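Local coordinates for probable sugar ABC transporter, sugar-binding protein (Streptococcus pneumoniae, PDB 2W7Y), which binds the blood group A-trisaccharide and, as the solute-binding protein of a probable sugar ABC transporter, presumably delivers such glycans for uptake, at residues N180-D183 and D184-A188; V396-A399 and I400-L404; E361-E365 and A366-I370; P54-K57 and T58-L62; L326-L329 and K330-S334. One frame throughout, in Å; residues are numbered along the deposited sequence.

Contact 1 (N180-D183 and D184-A188); sequences NTWD and DFTQA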
loop_
_atom_site.group_PDB
_atom_site.type_symbol
_atom_site.label_atom_id
_atom_site.label_comp_id
_atom_site.label_asym_id
_atom_site.label_seq_id
_atom_site.Cartn_x
_atom_site.Cartn_y
_atom_site.Cartn_z
ATOM N N ASN A 180 -2.019 13.714 19.092
ATOM C CA ASN A 180 -1.704 12.710 20.106
ATOM C C ASN A 180 -2.829 11.708 20.309
ATOM O O ASN A 180 -2.590 10.579 20.735
ATOM C CB ASN A 180 -1.343 13.384 21.428
ATOM C CG ASN A 180 -0.036 14.146 21.346
ATOM O OD1 ASN A 180 0.921 13.693 20.716
ATOM N ND2 ASN A 180 0.011 15.312 21.983
ATOM N N THR A 181 -4.052 12.138 20.002
ATOM C CA THR A 181 -5.240 11.293 20.093
ATOM C C THR A 181 -6.084 11.382 18.817
ATOM O O THR A 181 -5.878 12.267 17.982
ATOM C CB THR A 181 -6.136 11.675 21.307
ATOM O OG1 THR A 181 -6.465 13.068 21.244
ATOM C CG2 THR A 181 -5.441 11.371 22.635
ATOM N N TRP A 182 -7.034 10.459 18.682
ATOM C CA TRP A 182 -8.006 10.469 17.590
ATOM C C TRP A 182 -8.841 11.751 17.588
ATOM O O TRP A 182 -9.123 12.314 16.528
ATOM C CB TRP A 182 -8.922 9.244 17.686
ATOM C CG TRP A 182 -9.968 9.188 16.610
ATOM C CD1 TRP A 182 -11.287 9.515 16.734
ATOM C CD2 TRP A 182 -9.778 8.790 15.247
ATOM N NE1 TRP A 182 -11.933 9.340 15.532
ATOM C CE2 TRP A 182 -11.030 8.899 14.601
ATOM C CE3 TRP A 182 -8.669 8.356 14.504
ATOM C CZ2 TRP A 182 -11.207 8.584 13.249
ATOM C CZ3 TRP A 182 -8.848 8.043 13.156
ATOM C CH2 TRP A 182 -10.109 8.160 12.546
ATOM N N ASP A 183 -9.230 12.202 18.780
ATOM C CA ASP A 183 -10.013 13.426 18.946
ATOM C C ASP A 183 -9.295 14.681 18.434
ATOM O O ASP A 183 -9.940 15.580 17.896
ATOM C CB ASP A 183 -10.454 13.591 20.407
ATOM C CG ASP A 183 -11.538 12.586 20.817
ATOM O OD1 ASP A 183 -11.835 12.492 22.025
ATOM O OD2 ASP A 183 -12.102 11.892 19.942
ATOM N N ASP A 184 -7.970 14.730 18.584
ATOM C CA ASP A 184 -7.156 15.813 18.010
ATOM C C ASP A 184 -7.276 15.865 16.487
ATOM O O ASP A 184 -7.358 16.946 15.899
ATOM C CB ASP A 184 -5.678 15.656 18.388
ATOM C CG ASP A 184 -5.407 15.905 19.866
ATOM O OD1 ASP A 184 -6.148 16.676 20.515
ATOM O OD2 ASP A 184 -4.421 15.332 20.373
ATOM N N PHE A 185 -7.263 14.689 15.861
ATOM C CA PHE A 185 -7.406 14.553 14.414
ATOM C C PHE A 185 -8.781 15.020 13.930
ATOM O O PHE A 185 -8.873 15.772 12.963
ATOM C CB PHE A 185 -7.140 13.100 13.998
ATOM C CG PHE A 185 -7.662 12.742 12.627
ATOM C CD1 PHE A 185 -7.095 13.293 11.480
ATOM C CD2 PHE A 185 -8.712 11.837 12.487
ATOM C CE1 PHE A 185 -7.569 12.963 10.223
ATOM C CE2 PHE A 185 -9.194 11.495 11.222
ATOM C CZ PHE A 185 -8.622 12.060 10.091
ATOM N N THR A 186 -9.836 14.573 14.612
ATOM C CA THR A 186 -11.211 14.936 14.266
ATOM C C THR A 186 -11.500 16.414 14.513
ATOM O O THR A 186 -12.275 17.022 13.778
ATOM C CB THR A 186 -12.248 14.088 15.041
ATOM O OG1 THR A 186 -12.121 14.334 16.448
ATOM C CG2 THR A 186 -12.061 12.600 14.755
ATOM N N GLN A 187 -10.886 16.976 15.553
ATOM C CA GLN A 187 -11.005 18.410 15.851
ATOM C C GLN A 187 -10.263 19.264 14.821
ATOM O O GLN A 187 -10.709 20.357 14.476
ATOM C CB GLN A 187 -10.533 18.721 17.277
ATOM C CG GLN A 187 -11.486 18.200 18.353
ATOM C CD GLN A 187 -10.865 18.075 19.737
ATOM O OE1 GLN A 187 -11.285 17.236 20.538
ATOM N NE2 GLN A 187 -9.877 18.913 20.030
ATOM N N ALA A 188 -9.141 18.744 14.324
ATOM C CA ALA A 188 -8.385 19.385 13.249
ATOM C C ALA A 188 -9.185 19.363 11.950
ATOM O O ALA A 188 -9.231 20.353 11.216
ATOM C CB ALA A 188 -7.039 18.697 13.062
HETATM O O HOH W 1 -13.586 12.683 17.802
#
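Asp184 OD2 is approached by three groups of the residues just before it, a worked example of how a helix start is closed. Thr181 N donates to it over 3.2 Å at 145°, coming from above the carboxylate plane, while Asn180 N and the Thr181 hydroxyl add weak bonds. In return, Asp184 N makes a weak bond to Thr181 OG1 at 3.5 Å. This reciprocal pair is a capping box, with Thr181 as the N-cap of helix 182-193. The hydroxyl reaches both partners because OG1 stands between the backbone N and the carbonyl carbon (chi1 55°).

Just past the cap, Trp182 and Phe185 lie side by side. The edge of Phe185 is directed at the face of Trp182 in an edge-to-face pair, with 5.0 Å between the Phe185 ring centre and the centre of the six-membered ring of Trp182. Thr186 crosses the indole at about a right angle and meets the same face nearer its nitrogen, Thr186 CG2 lying 3.4 Å from Trp182 NE1. Thr186 OG1 turns instead to the acidic side: a water donates to Asp183 OD2 at 2.7 Å and also bonds to Thr186 OG1, joining the two side chains across the first turn. Asp183 O receives the regular helical bond from Gln187 N.

The polar cap lies at the protein surface, whereas the aromatic pair faces inward. Trp182 packs on Met245 and Val246 of helix 237-252 and on Leu210 and Val214 of helix 207-215, and Phe185 reaches Leu210, the edge-to-face partner Trp179 and the loop residue Phe278.

Contact 2 (V396-A399 and I400-L404); sequences VHTA and IINAL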
loop_
_atom_site.group_PDB
_atom_site.type_symbol
_atom_site.label_atom_id
_atom_site.label_comp_id
_atom_site.label_asym_id
_atom_site.label_seq_id
_atom_site.Cartn_x
_atom_site.Cartn_y
_atom_site.Cartn_z
ATOM N N VAL A 396 -11.117 -9.308 2.775
ATOM C CA VAL A 396 -11.421 -8.559 3.997
ATOM C C VAL A 396 -11.165 -7.070 3.755
ATOM O O VAL A 396 -11.985 -6.225 4.114
ATOM C CB VAL A 396 -10.617 -9.109 5.215
ATOM C CG1 VAL A 396 -10.702 -8.181 6.418
ATOM C CG2 VAL A 396 -11.110 -10.504 5.590
ATOM N N HIS A 397 -10.030 -6.776 3.122
ATOM C CA HIS A 397 -9.670 -5.433 2.644
ATOM C C HIS A 397 -10.830 -4.755 1.885
ATOM O O HIS A 397 -11.311 -3.694 2.299
ATOM C CB HIS A 397 -8.403 -5.557 1.783
ATOM C CG HIS A 397 -7.971 -4.292 1.110
ATOM N ND1 HIS A 397 -7.269 -3.302 1.761
ATOM C CD2 HIS A 397 -8.091 -3.883 -0.176
ATOM C CE1 HIS A 397 -7.000 -2.324 0.914
ATOM N NE2 HIS A 397 -7.483 -2.655 -0.269
ATOM N N THR A 398 -11.293 -5.400 0.811
ATOM C CA THR A 398 -12.375 -4.895 -0.047
ATOM C C THR A 398 -13.713 -4.726 0.691
ATOM O O THR A 398 -14.403 -3.716 0.514
ATOM C CB THR A 398 -12.559 -5.799 -1.301
ATOM O OG1 THR A 398 -11.333 -5.851 -2.043
ATOM C CG2 THR A 398 -13.668 -5.272 -2.214
ATOM N N ALA A 399 -14.074 -5.712 1.509
ATOM C CA ALA A 399 -15.295 -5.652 2.327
ATOM C C ALA A 399 -15.294 -4.478 3.312
ATOM O O ALA A 399 -16.306 -3.792 3.463
ATOM C CB ALA A 399 -15.514 -6.975 3.067
ATOM N N ILE A 400 -14.162 -4.252 3.972
ATOM C CA ILE A 400 -14.008 -3.126 4.902
ATOM C C ILE A 400 -14.054 -1.777 4.179
ATOM O O ILE A 400 -14.725 -0.862 4.641
ATOM C CB ILE A 400 -12.737 -3.271 5.807
ATOM C CG1 ILE A 400 -12.909 -4.454 6.766
ATOM C CG2 ILE A 400 -12.454 -1.982 6.597
ATOM C CD1 ILE A 400 -11.664 -4.818 7.547
ATOM N N ILE A 401 -13.355 -1.671 3.046
ATOM C CA ILE A 401 -13.402 -0.475 2.184
ATOM C C ILE A 401 -14.827 -0.129 1.745
ATOM O O ILE A 401 -15.237 1.031 1.837
ATOM C CB ILE A 401 -12.467 -0.616 0.937
ATOM C CG1 ILE A 401 -11.006 -0.396 1.333
ATOM C CG2 ILE A 401 -12.850 0.368 -0.186
ATOM C CD1 ILE A 401 -10.031 -0.676 0.197
ATOM N N ASN A 402 -15.568 -1.133 1.272
ATOM C CA ASN A 402 -16.974 -0.959 0.877
ATOM C C ASN A 402 -17.872 -0.481 2.024
ATOM O O ASN A 402 -18.705 0.407 1.834
ATOM C CB ASN A 402 -17.541 -2.256 0.283
ATOM C CG ASN A 402 -16.965 -2.593 -1.089
ATOM O OD1 ASN A 402 -17.150 -3.707 -1.582
ATOM N ND2 ASN A 402 -16.275 -1.641 -1.713
ATOM N N ALA A 403 -17.696 -1.069 3.205
ATOM C CA ALA A 403 -18.489 -0.703 4.382
ATOM C C ALA A 403 -18.201 0.723 4.856
ATOM O O ALA A 403 -19.115 1.450 5.242
ATOM C CB ALA A 403 -18.261 -1.701 5.514
ATOM N N LEU A 404 -16.929 1.113 4.823
ATOM C CA LEU A 404 -16.524 2.473 5.185
ATOM C C LEU A 404 -17.039 3.501 4.176
ATOM O O LEU A 404 -17.431 4.601 4.561
ATOM C CB LEU A 404 -15.003 2.574 5.343
ATOM C CG LEU A 404 -14.359 1.770 6.479
ATOM C CD1 LEU A 404 -12.847 1.788 6.352
ATOM C CD2 LEU A 404 -14.797 2.264 7.866
#
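Ile401 lays its long branch across His397, one turn back in helix 394-406, and the path of that branch illustrates how an i to i+4 pair is assembled. CB starts 3.6 Å from His397 O, the same oxygen that takes the helical bond from Ile401 N. CG1, placed beside the backbone N and opposite the carbonyl carbon (chi1 -77°), keeps close to that oxygen. The extended second torsion then carries CD1 over the imidazole, where it meets NE2 at 3.3 Å and CE1 at 3.5 Å. The methyl stands 3.6 Å from the centroid of the His397 ring and 28° off its normal, a CH-pi contact over the face, displaced toward the NE2-CE1 side.

A second pair runs along an adjoining side of the helix: Val396 CG1 and Ile400 CD1 touch at 3.7 Å, the two side chains pointing the same way. Thr398 keeps its hydroxyl within the helix, where OG1 bonds to Gly394 O. Around these pairs, Ile208 of helix 207-215 touches His397, Ile400 and Ile401, and Leu425 of helix 414-427 covers Ala399 and Ile400.

The His397 side chain is about 5 Å from the bound N-acetylgalactosamine of the trisaccharide. The two side-chain pairs make van der Waals and CH-pi contact, so the methyl covers part of one imidazole face and probably restricts the ring without hydrogen-bonding to either of its nitrogens.

Contact 3 (E361-E365 and A366-I370); sequences EKSSE and ATTKI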
loop_
_atom_site.group_PDB
_atom_site.type_symbol
_atom_site.label_atom_id
_atom_site.label_comp_id
_atom_site.label_asym_id
_atom_site.label_seq_id
_atom_site.Cartn_x
_atom_site.Cartn_y
_atom_site.Cartn_z
ATOM N N GLU A 361 20.492 12.499 1.731
ATOM C CA GLU A 361 21.558 13.443 2.094
ATOM C C GLU A 361 22.143 14.104 0.849
ATOM O O GLU A 361 22.097 15.324 0.702
ATOM C CB GLU A 361 22.718 12.725 2.818
ATOM C CG GLU A 361 22.603 12.458 4.329
ATOM C CD GLU A 361 23.929 11.920 4.923
ATOM O OE1 GLU A 361 24.986 12.465 4.575
ATOM O OE2 GLU A 361 23.930 10.959 5.722
ATOM N N LYS A 362 22.680 13.269 -0.040
ATOM C CA LYS A 362 23.515 13.702 -1.161
ATOM C C LYS A 362 22.738 14.074 -2.430
ATOM O O LYS A 362 23.341 14.314 -3.483
ATOM C CB LYS A 362 24.551 12.616 -1.479
ATOM C CG LYS A 362 25.648 12.464 -0.429
ATOM C CD LYS A 362 26.588 11.285 -0.724
ATOM C CE LYS A 362 27.353 11.443 -2.047
ATOM N NZ LYS A 362 28.195 12.675 -2.108
ATOM N N SER A 363 21.410 14.128 -2.330
ATOM C CA SER A 363 20.563 14.470 -3.475
ATOM C C SER A 363 20.169 15.945 -3.499
ATOM O O SER A 363 19.965 16.560 -2.448
ATOM C CB SER A 363 19.307 13.597 -3.503
ATOM O OG SER A 363 18.484 13.918 -4.611
ATOM N N SER A 364 20.066 16.497 -4.706
ATOM C CA SER A 364 19.575 17.861 -4.912
ATOM C C SER A 364 18.099 17.861 -5.329
ATOM O O SER A 364 17.494 18.920 -5.514
ATOM C CB SER A 364 20.428 18.592 -5.956
ATOM O OG SER A 364 20.369 17.938 -7.213
ATOM N N GLU A 365 17.530 16.662 -5.461
ATOM C CA GLU A 365 16.157 16.487 -5.916
ATOM C C GLU A 365 15.152 16.693 -4.787
ATOM O O GLU A 365 15.299 16.133 -3.697
ATOM C CB GLU A 365 15.969 15.098 -6.534
ATOM C CG GLU A 365 16.684 14.891 -7.867
ATOM C CD GLU A 365 16.044 15.657 -9.015
ATOM O OE1 GLU A 365 16.786 16.063 -9.932
ATOM O OE2 GLU A 365 14.808 15.849 -9.005
ATOM N N ALA A 366 14.127 17.497 -5.065
ATOM C CA ALA A 366 13.068 17.779 -4.100
ATOM C C ALA A 366 12.278 16.515 -3.776
ATOM O O ALA A 366 11.894 16.299 -2.630
ATOM C CB ALA A 366 12.143 18.872 -4.624
ATOM N N THR A 367 12.055 15.687 -4.795
ATOM C CA THR A 367 11.360 14.408 -4.653
ATOM C C THR A 367 12.066 13.480 -3.661
ATOM O O THR A 367 11.433 12.926 -2.760
ATOM C CB THR A 367 11.193 13.710 -6.025
ATOM O OG1 THR A 367 10.264 14.457 -6.823
ATOM C CG2 THR A 367 10.683 12.277 -5.863
ATOM N N THR A 368 13.374 13.325 -3.840
ATOM C CA THR A 368 14.201 12.473 -2.985
ATOM C C THR A 368 14.286 13.010 -1.547
ATOM O O THR A 368 14.384 12.231 -0.600
ATOM C CB THR A 368 15.611 12.290 -3.609
ATOM O OG1 THR A 368 15.473 11.918 -4.988
ATOM C CG2 THR A 368 16.410 11.217 -2.882
ATOM N N LYS A 369 14.221 14.333 -1.394
ATOM C CA LYS A 369 14.225 14.984 -0.078
ATOM C C LYS A 369 13.011 14.638 0.790
ATOM O O LYS A 369 13.180 14.138 1.900
ATOM C CB LYS A 369 14.355 16.509 -0.211
ATOM C CG LYS A 369 15.784 17.003 -0.409
ATOM C CD LYS A 369 15.824 18.503 -0.721
ATOM C CE LYS A 369 15.562 19.359 0.517
ATOM N NZ LYS A 369 15.475 20.801 0.167
ATOM N N ILE A 370 11.796 14.903 0.299
ATOM C CA ILE A 370 10.592 14.583 1.083
ATOM C C ILE A 370 10.308 13.087 1.128
ATOM O O ILE A 370 9.635 12.622 2.038
ATOM C CB ILE A 370 9.290 15.398 0.695
ATOM C CG1 ILE A 370 8.531 14.787 -0.499
ATOM C CG2 ILE A 370 9.557 16.896 0.585
ATOM C CD1 ILE A 370 9.165 14.951 -1.841
#
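The peptide carbonyl of Glu365 is the flat group at the centre of this contact, and its oxygen is met by both backbone and side chain of Lys369. Lys369 N reaches Glu365 O at 3.1 Å, while Lys369 CG lies 3.4 Å from the same oxygen.

Beside this bond, Ser363 OG is directed at the new helix. Its hydroxyl lies opposite its own backbone N (chi1 -180°) and accepts from Glu365 N over 3.0 Å at 159°, which defines an ST turn. The turn links helix 356-361 to helix 366-379, with Glu365 as the N-cap of the latter, an example of a tight connection between two helices at the surface. Thr368, in the first turn of that second helix, rests on the ST turn. Its CB is 3.5 Å from Ser363 OG, and its CG2 lies 3.8 Å from Ser363 CB. The other branch, OG1, comes to 3.6 Å from Glu365 CB, so the threonine touches both Ser363 and Glu365. The neighbouring Thr367 looks elsewhere, its OG1 bonding to Ser288 OG, and Thr368 O takes a weak bond from Ser360 OG.

Contact 4 (P54-K57 and T58-L62); sequences PVAK and TMRDL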
loop_
_atom_site.group_PDB
_atom_site.type_symbol
_atom_site.label_atom_id
_atom_site.label_comp_id
_atom_site.label_asym_id
_atom_site.label_seq_id
_atom_site.Cartn_x
_atom_site.Cartn_y
_atom_site.Cartn_z
ATOM N N PRO A 54 5.628 9.479 -15.191
ATOM C CA PRO A 54 6.988 9.139 -15.634
ATOM C C PRO A 54 7.565 7.879 -14.986
ATOM O O PRO A 54 8.433 7.230 -15.577
ATOM C CB PRO A 54 7.812 10.363 -15.215
ATOM C CG PRO A 54 6.843 11.468 -15.152
ATOM C CD PRO A 54 5.559 10.859 -14.676
ATOM N N VAL A 55 7.084 7.549 -13.787
ATOM C CA VAL A 55 7.528 6.372 -13.034
ATOM C C VAL A 55 7.260 5.077 -13.803
ATOM O O VAL A 55 8.089 4.162 -13.798
ATOM C CB VAL A 55 6.874 6.317 -11.623
ATOM C CG1 VAL A 55 7.090 4.960 -10.959
ATOM C CG2 VAL A 55 7.409 7.440 -10.734
ATOM N N ALA A 56 6.110 5.018 -14.470
ATOM C CA ALA A 56 5.716 3.844 -15.248
ATOM C C ALA A 56 6.728 3.525 -16.353
ATOM O O ALA A 56 7.097 2.363 -16.546
ATOM C CB ALA A 56 4.328 4.040 -15.833
ATOM N N LYS A 57 7.175 4.565 -17.056
ATOM C CA LYS A 57 8.159 4.451 -18.127
ATOM C C LYS A 57 9.503 3.951 -17.593
ATOM O O LYS A 57 10.146 3.100 -18.215
ATOM C CB LYS A 57 8.332 5.807 -18.823
ATOM C CG LYS A 57 8.621 5.730 -20.314
ATOM C CD LYS A 57 10.095 5.563 -20.604
ATOM C CE LYS A 57 10.330 5.205 -22.057
ATOM N NZ LYS A 57 11.779 5.080 -22.342
ATOM N N THR A 58 9.920 4.489 -16.445
ATOM C CA THR A 58 11.127 4.039 -15.755
ATOM C C THR A 58 11.047 2.540 -15.454
ATOM O O THR A 58 11.999 1.802 -15.720
ATOM C CB THR A 58 11.355 4.823 -14.445
ATOM O OG1 THR A 58 11.422 6.227 -14.729
ATOM C CG2 THR A 58 12.645 4.386 -13.763
HETATM N N MSE A 59 9.908 2.102 -14.919
HETATM C CA MSE A 59 9.679 0.692 -14.603
HETATM C C MSE A 59 9.725 -0.189 -15.847
HETATM O O MSE A 59 10.369 -1.236 -15.836
HETATM C CB MSE A 59 8.337 0.502 -13.893
HETATM C CG MSE A 59 8.244 1.131 -12.524
HETATM SE SE MSE A 59 9.474 0.369 -11.224
HETATM C CE MSE A 59 8.562 1.015 -9.661
ATOM N N ARG A 60 9.039 0.243 -16.909
ATOM C CA ARG A 60 9.034 -0.466 -18.195
ATOM C C ARG A 60 10.429 -0.552 -18.815
ATOM O O ARG A 60 10.754 -1.538 -19.483
ATOM C CB ARG A 60 8.053 0.176 -19.189
ATOM C CG ARG A 60 6.580 0.022 -18.818
ATOM C CD ARG A 60 5.642 0.333 -19.990
ATOM N NE ARG A 60 5.765 1.703 -20.489
ATOM C CZ ARG A 60 5.086 2.748 -20.023
ATOM N NH1 ARG A 60 4.220 2.605 -19.029
ATOM N NH2 ARG A 60 5.277 3.947 -20.557
ATOM N N ASP A 61 11.245 0.479 -18.597
ATOM C CA ASP A 61 12.647 0.467 -19.032
ATOM C C ASP A 61 13.450 -0.588 -18.279
ATOM O O ASP A 61 14.282 -1.276 -18.869
ATOM C CB ASP A 61 13.294 1.849 -18.870
ATOM C CG ASP A 61 12.835 2.843 -19.928
ATOM O OD1 ASP A 61 12.285 2.415 -20.964
ATOM O OD2 ASP A 61 13.031 4.060 -19.722
ATOM N N LEU A 62 13.187 -0.707 -16.979
ATOM C CA LEU A 62 13.773 -1.746 -16.130
ATOM C C LEU A 62 13.439 -3.158 -16.612
ATOM O O LEU A 62 14.292 -4.039 -16.585
ATOM C CB LEU A 62 13.302 -1.573 -14.677
ATOM C CG LEU A 62 14.203 -0.972 -13.585
ATOM C CD1 LEU A 62 15.083 0.166 -14.079
ATOM C CD2 LEU A 62 13.357 -0.527 -12.389
HETATM O O HOH W 2 10.475 8.260 -16.967
#
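Lys57 and Asp61 pair one turn apart as an i to i+4 salt bridge near the start of helix 54-69, the helix that follows the first strand of this solute-binding fold. The two side chains cross obliquely. Bent at chi2 (-86°), the lysine folds over the helix surface, bringing its ammonium to the carboxylate: NZ stands 3.0 Å from Asp61 OD1 and 3.1 Å from Asp61 OD2, each oxygen using the syn lone pair. Facing both oxygens, NZ probably restrains the carboxylate's rotation.

Arg60 runs at about a right angle to Lys57. Its chain, bent at chi3, doubles back so that one face of the guanidinium lies over the backbone of the preceding turn, with Lys57 CA 3.8 Å above the guanidinium plane. The NH1 end reaches Ala56 CB at 3.5 Å, and NH2 comes to 3.8 Å from Lys57 CG. NH1 is turned to the loop before the helix, where it bonds to His48 O and Tyr46 O, tying that loop to the helix.

Met59, present as selenomethionine, takes a different direction from the charged side chains. Its CG lies 4.3 Å from Val55 CG1, and it packs on Ile341 of helix 335-343 and on Tyr46; the Met59 side chain is about 6 Å from the bound galactose. At the beginning of the helix, a water donates to Pro54 O at 2.7 Å and is also hydrogen-bonded to Thr58 OG1 at 3.2 Å.

Contact 5 (L326-L329 and K330-S334); sequences LEFL and KYMTS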
loop_
_atom_site.group_PDB
_atom_site.type_symbol
_atom_site.label_atom_id
_atom_site.label_comp_id
_atom_site.label_asym_id
_atom_site.label_seq_id
_atom_site.Cartn_x
_atom_site.Cartn_y
_atom_site.Cartn_z
ATOM N N LEU A 326 12.693 -16.569 -11.459
ATOM C CA LEU A 326 13.440 -16.359 -10.217
ATOM C C LEU A 326 14.632 -15.435 -10.451
ATOM O O LEU A 326 14.989 -14.644 -9.571
ATOM C CB LEU A 326 13.889 -17.693 -9.607
ATOM C CG LEU A 326 12.800 -18.568 -8.967
ATOM C CD1 LEU A 326 13.300 -19.991 -8.756
ATOM C CD2 LEU A 326 12.283 -17.977 -7.656
ATOM N N GLU A 327 15.234 -15.535 -11.639
ATOM C CA GLU A 327 16.259 -14.583 -12.082
ATOM C C GLU A 327 15.703 -13.152 -12.148
ATOM O O GLU A 327 16.420 -12.196 -11.857
ATOM C CB GLU A 327 16.855 -15.000 -13.435
ATOM C CG GLU A 327 17.773 -16.237 -13.380
ATOM C CD GLU A 327 18.134 -16.799 -14.760
ATOM O OE1 GLU A 327 18.370 -16.003 -15.692
ATOM O OE2 GLU A 327 18.198 -18.042 -14.920
ATOM N N PHE A 328 14.427 -13.018 -12.515
ATOM C CA PHE A 328 13.763 -11.714 -12.579
ATOM C C PHE A 328 13.507 -11.122 -11.190
ATOM O O PHE A 328 13.644 -9.916 -10.991
ATOM C CB PHE A 328 12.461 -11.798 -13.393
ATOM C CG PHE A 328 11.704 -10.497 -13.477
ATOM C CD1 PHE A 328 12.238 -9.404 -14.160
ATOM C CD2 PHE A 328 10.456 -10.364 -12.873
ATOM C CE1 PHE A 328 11.543 -8.199 -14.240
ATOM C CE2 PHE A 328 9.750 -9.163 -12.954
ATOM C CZ PHE A 328 10.295 -8.081 -13.642
ATOM N N LEU A 329 13.125 -11.980 -10.246
ATOM C CA LEU A 329 13.030 -11.616 -8.835
ATOM C C LEU A 329 14.380 -11.120 -8.309
ATOM O O LEU A 329 14.447 -10.093 -7.640
ATOM C CB LEU A 329 12.534 -12.812 -8.007
ATOM C CG LEU A 329 12.673 -12.758 -6.480
ATOM C CD1 LEU A 329 11.803 -11.663 -5.884
ATOM C CD2 LEU A 329 12.349 -14.104 -5.848
ATOM N N LYS A 330 15.441 -11.867 -8.620
ATOM C CA LYS A 330 16.822 -11.513 -8.291
ATOM C C LYS A 330 17.209 -10.148 -8.870
ATOM O O LYS A 330 17.844 -9.330 -8.196
ATOM C CB LYS A 330 17.755 -12.609 -8.827
ATOM C CG LYS A 330 19.250 -12.306 -8.799
ATOM C CD LYS A 330 19.925 -12.938 -7.596
ATOM C CE LYS A 330 21.389 -13.224 -7.876
ATOM N NZ LYS A 330 21.567 -14.445 -8.714
ATOM N N TYR A 331 16.819 -9.918 -10.122
ATOM C CA TYR A 331 17.120 -8.682 -10.841
ATOM C C TYR A 331 16.424 -7.455 -10.231
ATOM O O TYR A 331 17.074 -6.445 -9.943
ATOM C CB TYR A 331 16.752 -8.855 -12.318
ATOM C CG TYR A 331 16.760 -7.593 -13.149
ATOM C CD1 TYR A 331 17.945 -7.102 -13.700
ATOM C CD2 TYR A 331 15.575 -6.900 -13.408
ATOM C CE1 TYR A 331 17.952 -5.942 -14.479
ATOM C CE2 TYR A 331 15.568 -5.744 -14.178
ATOM C CZ TYR A 331 16.757 -5.272 -14.714
ATOM O OH TYR A 331 16.753 -4.130 -15.480
HETATM N N MSE A 332 15.110 -7.558 -10.028
HETATM C CA MSE A 332 14.302 -6.449 -9.503
HETATM C C MSE A 332 14.674 -6.087 -8.072
HETATM O O MSE A 332 14.309 -5.028 -7.568
HETATM C CB MSE A 332 12.812 -6.793 -9.572
HETATM C CG MSE A 332 12.227 -6.790 -10.978
HETATM SE SE MSE A 332 12.514 -5.127 -11.976
HETATM C CE MSE A 332 11.485 -3.895 -10.862
ATOM N N THR A 333 15.425 -6.978 -7.444
ATOM C CA THR A 333 15.742 -6.911 -6.029
ATOM C C THR A 333 17.257 -6.674 -5.821
ATOM O O THR A 333 17.747 -6.585 -4.692
ATOM C CB THR A 333 15.122 -8.164 -5.329
ATOM O OG1 THR A 333 13.864 -7.799 -4.739
ATOM C CG2 THR A 333 16.003 -8.767 -4.287
ATOM N N SER A 334 17.974 -6.516 -6.935
ATOM C CA SER A 334 19.417 -6.269 -6.922
ATOM C C SER A 334 19.781 -4.838 -6.511
ATOM O O SER A 334 18.961 -3.922 -6.613
ATOM C CB SER A 334 20.033 -6.600 -8.287
ATOM O OG SER A 334 19.534 -5.744 -9.298
#
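Met332, a selenomethionine, sets its CG over one face of the Phe328 ring, one turn earlier in helix 319-332. CG lies 3.8 Å from the Phe328 centroid and 23° off the normal, offset toward the rim so that its closest ring atom is CZ, at 3.5 Å. The selenium stands farther out and obliquely, 4.7 Å from the same centroid. Bends at both chi2 and chi3 (-54° and -64°) curl the chain alongside the ring instead of extending it past. Tyr331 CD2 touches the phenylalanine from another quarter, 4.2 Å from Phe328 CD1.

This is a Met-aromatic contact, here a worked case within a helix, accompanied by the regular bond from Met332 N to Phe328 O. Where the helix ends, Thr333 CB lies 3.1 Å from Leu329 O, and Thr333 OG1 is buried without a hydrogen-bonding partner. At the next residue, Tyr331 O accepts from both Ser334 OG, at 2.6 Å, and Ser334 N, closing the final turn as Ser334 becomes the N-cap of helix 335-343.

In the next shell, the phenylalanine ring is positioned by further aromatics: Phe42 of strand 39-44, Phe77 of strand 76-81 and, edge-to-face, Phe66 of helix 54-69. Tyr63 of that helix reaches both Phe328 and Met332, while Leu329 turns to the loop residues Leu123 and Val152.

How the contacts relate
All five contacts illustrate one principle, side chains three to five residues apart meeting along a helix or at its cap, and two of them touch directly. Contacts 4 and 5, their centres 16 Å apart, join helices 54-69 and 319-332: Leu62 O and Tyr331 OH are 2.7 Å apart, a probable hydrogen bond, with Leu62 CD2 packing on Met332 CE. Contacts 2 and 4 lie on opposite sides of the chain's centre, 31 Å between centres, yet each comes near the trisaccharide. Contact 3 approaches contact 4 to about 8 Å between nearest atoms; its Thr367 side chain is about 12 Å from the bound galactose. Contact 1 comes within about 9 Å of contact 2, nearest atoms, and helix 207-215 touches side chains of both.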